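Local coordinates for protein hyaluronoglucosaminidase (Apis mellifera, PDB 1FCQ) that probably hydrolyses the glycosidic linkages of hyaluronan as a bee venom hyaluronidase of glycosidase family 56, and is a major venom allergen, at residues 89-92 with 93-97; 169-172 with 173-177; 317-321 with 322-326. One frame throughout, in Å; residues are numbered along the deposited sequence.

Contact 1: residues 89-92 with 93-97; sequences QVFR and DHLIN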
# COMPACT_ATOMS: atom_id res chain seq x y z
N GLN A 89 9.61 -10.06 16.29
CA GLN A 89 10.87 -10.79 16.07
C GLN A 89 11.00 -11.23 14.62
O GLN A 89 12.05 -11.09 13.99
CB GLN A 89 10.98 -11.97 17.02
CG GLN A 89 11.12 -11.57 18.49
CD GLN A 89 11.92 -12.60 19.26
OE1 GLN A 89 13.13 -12.72 19.05
NE2 GLN A 89 11.25 -13.33 20.15
N VAL A 90 9.91 -11.75 14.06
CA VAL A 90 9.94 -12.17 12.66
C VAL A 90 10.11 -10.95 11.77
O VAL A 90 10.91 -10.96 10.83
CB VAL A 90 8.70 -12.97 12.26
CG1 VAL A 90 8.76 -13.37 10.78
CG2 VAL A 90 8.57 -14.23 13.12
N PHE A 91 9.38 -9.87 12.07
CA PHE A 91 9.48 -8.65 11.29
C PHE A 91 10.91 -8.13 11.27
O PHE A 91 11.40 -7.75 10.20
CB PHE A 91 8.58 -7.53 11.86
CG PHE A 91 8.70 -6.25 11.08
CD1 PHE A 91 8.11 -6.13 9.83
CD2 PHE A 91 9.41 -5.18 11.59
CE1 PHE A 91 8.22 -4.95 9.11
CE2 PHE A 91 9.50 -4.00 10.89
CZ PHE A 91 8.91 -3.88 9.64
N ARG A 92 11.55 -8.10 12.44
CA ARG A 92 12.93 -7.63 12.46
C ARG A 92 13.80 -8.44 11.51
O ARG A 92 14.57 -7.89 10.72
CB ARG A 92 13.53 -7.70 13.87
CG ARG A 92 14.97 -7.20 13.83
CD ARG A 92 15.93 -8.09 14.59
NE ARG A 92 15.33 -9.41 14.75
CZ ARG A 92 15.71 -10.25 15.69
NH1 ARG A 92 16.68 -9.97 16.54
NH2 ARG A 92 15.06 -11.40 15.73
N ASP A 93 13.70 -9.77 11.58
CA ASP A 93 14.51 -10.61 10.68
C ASP A 93 14.19 -10.38 9.22
O ASP A 93 15.09 -10.32 8.39
CB ASP A 93 14.32 -12.08 11.03
CG ASP A 93 15.04 -12.45 12.31
OD1 ASP A 93 15.70 -11.60 12.94
OD2 ASP A 93 14.89 -13.63 12.69
N HIS A 94 12.91 -10.22 8.88
CA HIS A 94 12.53 -9.96 7.50
C HIS A 94 13.11 -8.62 7.03
O HIS A 94 13.67 -8.53 5.93
CB HIS A 94 11.01 -9.94 7.31
CG HIS A 94 10.29 -11.23 7.19
ND1 HIS A 94 10.93 -12.38 6.76
CD2 HIS A 94 9.00 -11.60 7.42
CE1 HIS A 94 10.07 -13.38 6.74
NE2 HIS A 94 8.89 -12.94 7.14
N LEU A 95 13.00 -7.58 7.85
CA LEU A 95 13.53 -6.27 7.48
C LEU A 95 15.03 -6.32 7.27
O LEU A 95 15.54 -5.85 6.26
CB LEU A 95 13.12 -5.25 8.56
CG LEU A 95 13.54 -3.80 8.30
CD1 LEU A 95 12.56 -2.85 8.97
CD2 LEU A 95 14.94 -3.60 8.85
N ILE A 96 15.76 -6.96 8.19
CA ILE A 96 17.21 -7.05 8.10
C ILE A 96 17.62 -7.86 6.89
O ILE A 96 18.54 -7.53 6.14
CB ILE A 96 17.83 -7.60 9.40
CG1 ILE A 96 17.59 -6.60 10.53
CG2 ILE A 96 19.32 -7.86 9.20
CD1 ILE A 96 17.87 -7.17 11.91
N ASN A 97 16.90 -8.98 6.63
CA ASN A 97 17.21 -9.78 5.47
C ASN A 97 17.05 -9.06 4.15
O ASN A 97 17.84 -9.26 3.24
CB ASN A 97 16.31 -11.03 5.43
CG ASN A 97 17.20 -12.17 5.92
OD1 ASN A 97 17.71 -12.11 7.03
ND2 ASN A 97 17.39 -13.13 5.04
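Gln89 O is held by two donors, the amide Asp93 N at 3.2 Å and, weakly, Arg92 NH2 at 3.5 Å. The turn belongs to helix 84-98, one of the helices packed outside the TIM barrel. Arg92 also forms a salt bridge with its neighbour, NE standing 2.9 Å from Asp93 OD1. That oxygen lies over one face of the guanidinium, the two planes 13° apart, so the contact is made from above the group. With CG of Arg92 trans to its own N (chi1 -180°), bends at chi2 and chi3 fold the guanidinium back towards the previous turn, where it meets Gln89 O. One residue on from Gln89, Val90 CG1 makes a CH-pi contact with His94, 4.0 Å from the ring centroid and 29° off its normal. Inward, Phe91 CE2 meets Leu95 CD1 at 3.8 Å, with Leu95 CB over one face of the ring; both side chains press on Ala172 of helix 146-175. Ile96 runs beside the Arg92 chain, its CD1 3.4 Å from Arg92 CD.

Contact 2: residues 169-172 with 173-177; sequences LKAA and KRMRP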
# COMPACT_ATOMS: atom_id res chain seq x y z
N LEU A 169 5.65 -0.20 12.58
CA LEU A 169 6.18 1.00 11.92
C LEU A 169 7.28 1.61 12.78
O LEU A 169 8.31 2.03 12.23
CB LEU A 169 5.02 1.98 11.71
CG LEU A 169 5.41 3.35 11.14
CD1 LEU A 169 6.01 3.22 9.75
CD2 LEU A 169 4.17 4.24 11.10
N LYS A 170 7.10 1.64 14.10
CA LYS A 170 8.13 2.18 15.00
C LYS A 170 9.42 1.38 14.90
O LYS A 170 10.51 1.95 14.83
CB LYS A 170 7.68 2.14 16.46
CG LYS A 170 6.91 3.34 16.95
CD LYS A 170 6.52 3.14 18.41
CE LYS A 170 7.70 2.87 19.32
NZ LYS A 170 7.32 2.06 20.51
N ALA A 171 9.30 0.05 14.83
CA ALA A 171 10.45 -0.82 14.69
C ALA A 171 11.20 -0.54 13.39
O ALA A 171 12.41 -0.41 13.37
CB ALA A 171 10.06 -2.29 14.79
N ALA A 172 10.47 -0.40 12.27
CA ALA A 172 11.10 -0.13 10.99
C ALA A 172 11.86 1.19 11.04
O ALA A 172 12.98 1.28 10.56
CB ALA A 172 10.05 -0.10 9.88
N LYS A 173 11.20 2.21 11.61
CA LYS A 173 11.83 3.53 11.68
C LYS A 173 13.05 3.52 12.58
O LYS A 173 14.03 4.22 12.31
CB LYS A 173 10.80 4.57 12.12
CG LYS A 173 9.78 4.90 11.05
CD LYS A 173 8.76 5.93 11.55
CE LYS A 173 9.39 7.28 11.85
NZ LYS A 173 8.39 8.15 12.53
N ARG A 174 12.98 2.77 13.67
CA ARG A 174 14.13 2.72 14.59
C ARG A 174 15.30 1.98 13.97
O ARG A 174 16.45 2.40 14.06
CB ARG A 174 13.73 2.07 15.91
CG ARG A 174 13.05 3.01 16.89
CD ARG A 174 12.67 2.28 18.17
NE ARG A 174 11.91 3.12 19.10
CZ ARG A 174 11.53 2.74 20.32
NH1 ARG A 174 11.83 1.53 20.78
NH2 ARG A 174 10.85 3.58 21.09
N MET A 175 15.02 0.86 13.30
CA MET A 175 16.07 0.06 12.68
C MET A 175 16.68 0.68 11.44
O MET A 175 17.86 0.54 11.13
CB MET A 175 15.49 -1.31 12.32
CG MET A 175 15.14 -2.12 13.56
SD MET A 175 14.17 -3.58 13.11
CE MET A 175 13.79 -4.20 14.75
N ARG A 176 15.86 1.40 10.67
CA ARG A 176 16.28 2.05 9.43
C ARG A 176 15.82 3.50 9.49
O ARG A 176 14.88 3.90 8.82
CB ARG A 176 15.63 1.29 8.27
CG ARG A 176 16.09 -0.17 8.15
CD ARG A 176 17.55 -0.27 7.77
NE ARG A 176 18.07 -1.63 7.74
CZ ARG A 176 18.54 -2.35 8.76
NH1 ARG A 176 18.98 -3.60 8.50
NH2 ARG A 176 18.60 -1.95 10.01
N PRO A 177 16.53 4.31 10.29
CA PRO A 177 16.14 5.69 10.54
C PRO A 177 16.40 6.71 9.47
O PRO A 177 15.80 7.80 9.56
CB PRO A 177 16.96 6.06 11.79
CG PRO A 177 18.20 5.23 11.63
CD PRO A 177 17.70 3.92 11.09
O HOH W 1 9.31 1.07 22.72
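Leu169 takes the amide of Lys173 on its carbonyl oxygen, and Lys173 CG lies 3.4 Å from Leu169 O. Leu169 CG comes within 4.2 Å of Lys173 CD, while the ammonium of Lys173 runs on to the carbonyl of Ser218. Lys170 runs along Arg174, its CE 3.6 Å above one face of the guanidinium and offset towards the rim. A bend at chi3 (56°) turns the lysine tip so that Lys170 NZ stops 3.9 Å from Arg174 NH2. These like charges are probably eased by Glu167, which forms a salt bridge with NZ, and by a water that accepts from Lys170 NZ at 3.1 Å and weakly from Arg174 NH1. All this belongs to the last turns of helix 146-175, a long helix of the TIM barrel that ends next to strand 180-183. Ala171 offers its CB to Met175 CE, and its oxygen receives the amide of Met175; Met175 CG lies 3.2 Å from Ala171 O. Ala172, buried against Leu95 and Trp181, accepts from the amide of Arg176, the first residue to leave helical backbone angles. Arg176 turns its guanidinium back, and Arg176 NH2 bonds to Met175 O at 2.8 Å, approaching from above the carbonyl plane; NH1 is held by the carbonyl of Ile99.

Contact 3: residues 317-321 with 322-326; sequences REYLN and NELGP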
# COMPACT_ATOMS: atom_id res chain seq x y z
N ARG A 317 8.63 -4.43 -21.62
CA ARG A 317 9.60 -3.46 -22.10
C ARG A 317 9.03 -2.70 -23.30
O ARG A 317 9.15 -1.50 -23.41
CB ARG A 317 10.92 -4.14 -22.45
CG ARG A 317 12.05 -3.13 -22.67
CD ARG A 317 13.41 -3.80 -22.74
NE ARG A 317 14.52 -2.86 -22.59
CZ ARG A 317 15.66 -2.98 -21.93
NH1 ARG A 317 16.01 -4.04 -21.21
NH2 ARG A 317 16.56 -2.00 -21.94
N GLU A 318 8.31 -3.40 -24.18
CA GLU A 318 7.66 -2.73 -25.31
C GLU A 318 6.64 -1.72 -24.81
O GLU A 318 6.59 -0.57 -25.27
CB GLU A 318 6.97 -3.80 -26.14
CG GLU A 318 6.47 -3.47 -27.52
CD GLU A 318 6.07 -4.76 -28.26
OE1 GLU A 318 4.86 -5.01 -28.28
OE2 GLU A 318 6.97 -5.46 -28.77
N TYR A 319 5.84 -2.11 -23.82
CA TYR A 319 4.84 -1.19 -23.27
C TYR A 319 5.50 0.02 -22.63
O TYR A 319 5.08 1.18 -22.75
CB TYR A 319 3.95 -1.90 -22.24
CG TYR A 319 2.94 -0.99 -21.58
CD1 TYR A 319 1.85 -0.46 -22.25
CD2 TYR A 319 3.07 -0.68 -20.22
CE1 TYR A 319 0.93 0.36 -21.63
CE2 TYR A 319 2.16 0.14 -19.59
CZ TYR A 319 1.10 0.67 -20.29
OH TYR A 319 0.19 1.46 -19.65
N LEU A 320 6.58 -0.22 -21.88
CA LEU A 320 7.35 0.85 -21.27
C LEU A 320 7.87 1.86 -22.31
O LEU A 320 7.79 3.06 -22.11
CB LEU A 320 8.54 0.30 -20.47
CG LEU A 320 9.56 1.30 -19.93
CD1 LEU A 320 8.88 2.25 -18.93
CD2 LEU A 320 10.74 0.62 -19.25
N ASN A 321 8.40 1.36 -23.42
CA ASN A 321 8.98 2.24 -24.44
C ASN A 321 7.91 2.84 -25.34
O ASN A 321 8.08 3.99 -25.76
CB ASN A 321 10.09 1.46 -25.15
CG ASN A 321 11.30 1.37 -24.22
OD1 ASN A 321 11.82 2.40 -23.77
ND2 ASN A 321 11.77 0.18 -23.91
N ASN A 322 6.82 2.13 -25.57
CA ASN A 322 5.73 2.61 -26.39
C ASN A 322 4.90 3.66 -25.67
O ASN A 322 4.46 4.66 -26.25
CB ASN A 322 4.78 1.48 -26.80
CG ASN A 322 5.23 0.49 -27.85
OD1 ASN A 322 6.24 0.70 -28.50
ND2 ASN A 322 4.48 -0.59 -28.07
N GLU A 323 4.52 3.38 -24.41
CA GLU A 323 3.56 4.21 -23.70
C GLU A 323 3.90 4.67 -22.29
O GLU A 323 3.78 5.87 -22.05
CB GLU A 323 2.23 3.43 -23.59
CG GLU A 323 1.61 2.95 -24.90
CD GLU A 323 1.21 4.11 -25.80
OE1 GLU A 323 1.02 5.23 -25.30
OE2 GLU A 323 1.08 3.91 -27.03
N LEU A 324 4.26 3.76 -21.38
CA LEU A 324 4.46 4.15 -19.98
C LEU A 324 5.62 5.12 -19.78
O LEU A 324 5.42 6.16 -19.14
CB LEU A 324 4.64 2.91 -19.10
CG LEU A 324 4.83 3.14 -17.59
CD1 LEU A 324 3.61 3.79 -16.95
CD2 LEU A 324 5.15 1.80 -16.92
N GLY A 325 6.77 4.80 -20.34
CA GLY A 325 7.95 5.66 -20.23
C GLY A 325 7.65 7.08 -20.70
O GLY A 325 7.81 8.04 -19.96
N PRO A 326 7.27 7.21 -21.97
CA PRO A 326 6.96 8.51 -22.55
C PRO A 326 5.98 9.33 -21.74
O PRO A 326 6.20 10.52 -21.49
CB PRO A 326 6.44 8.15 -23.95
CG PRO A 326 7.27 6.95 -24.27
CD PRO A 326 7.14 6.14 -22.99
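Tyr319 O accepts two backbone amides, from Glu323 N at 2.8 Å and Leu324 N at 3.0 Å, which reach it from opposite faces of its carbonyl plane. This is a pi-type turn in helix 310-328 of the TIM-barrel chain, the helix that carries the Cys313 end of the disulfide to Cys22. The widened turn continues with Gly325 N bonding to Leu320 O at 2.7 Å, in the carbonyl plane and on a lone pair. Glu323, with phi -131°, probably absorbs the extra residue, and the axes of 317-321 and 322-326 diverge by 51°. Pro326 follows without an amide hydrogen, and its CD and CG lie against the oxygens of Leu320 and Asn321 where the helix kinks.

Among apolar contacts, Tyr319 (chi1 177°) swings its ring along the helix, bringing CE2 to 3.8 Å from Leu324 CB and CE1 near Glu323 CB; both neighbours approach it obliquely. Its hydroxyl bonds to the carbonyl of Leu278, and Leu283 of helix 280-292 packs on the same ring. Leu320 CD1 lies 3.6 Å from Gly325 N, with Leu324 CD2 farther off at 4.3 Å.

Of the polar side chains, Asn321 is tied to Tyr36 through OD1 and to Glu31 through ND2. Glu318 and Asn322 are the exposed pair, carboxylate and amide planes turned modestly against each other, with Glu318 CG 3.5 Å from Asn322 ND2.

Contacts 1 and 2 form one interface: helices 84-98 and 146-175 pack on each other there, with Arg92 CG 3.4 Å from Met175 CE and Leu95 CD2 3.7 Å from Arg176 CG. Contact 3, on helix 310-328, stands apart, its centre about 36 Å from either of the other two. Each is partly buried: Phe91, Leu95, Leu169, Ala172, Tyr319, Leu320 and Leu324 face the protein, while Asp93, Arg174 and Glu318 lie at the surface. An opposite-charge pair marks contact 1; a lysine and an arginine brought close, with Glu167 and a water (weak on the arginine side) beside them, mark contact 2; a distorted backbone marks contact 3. Contact 1 is regular helix; contact 2 reaches a helix end.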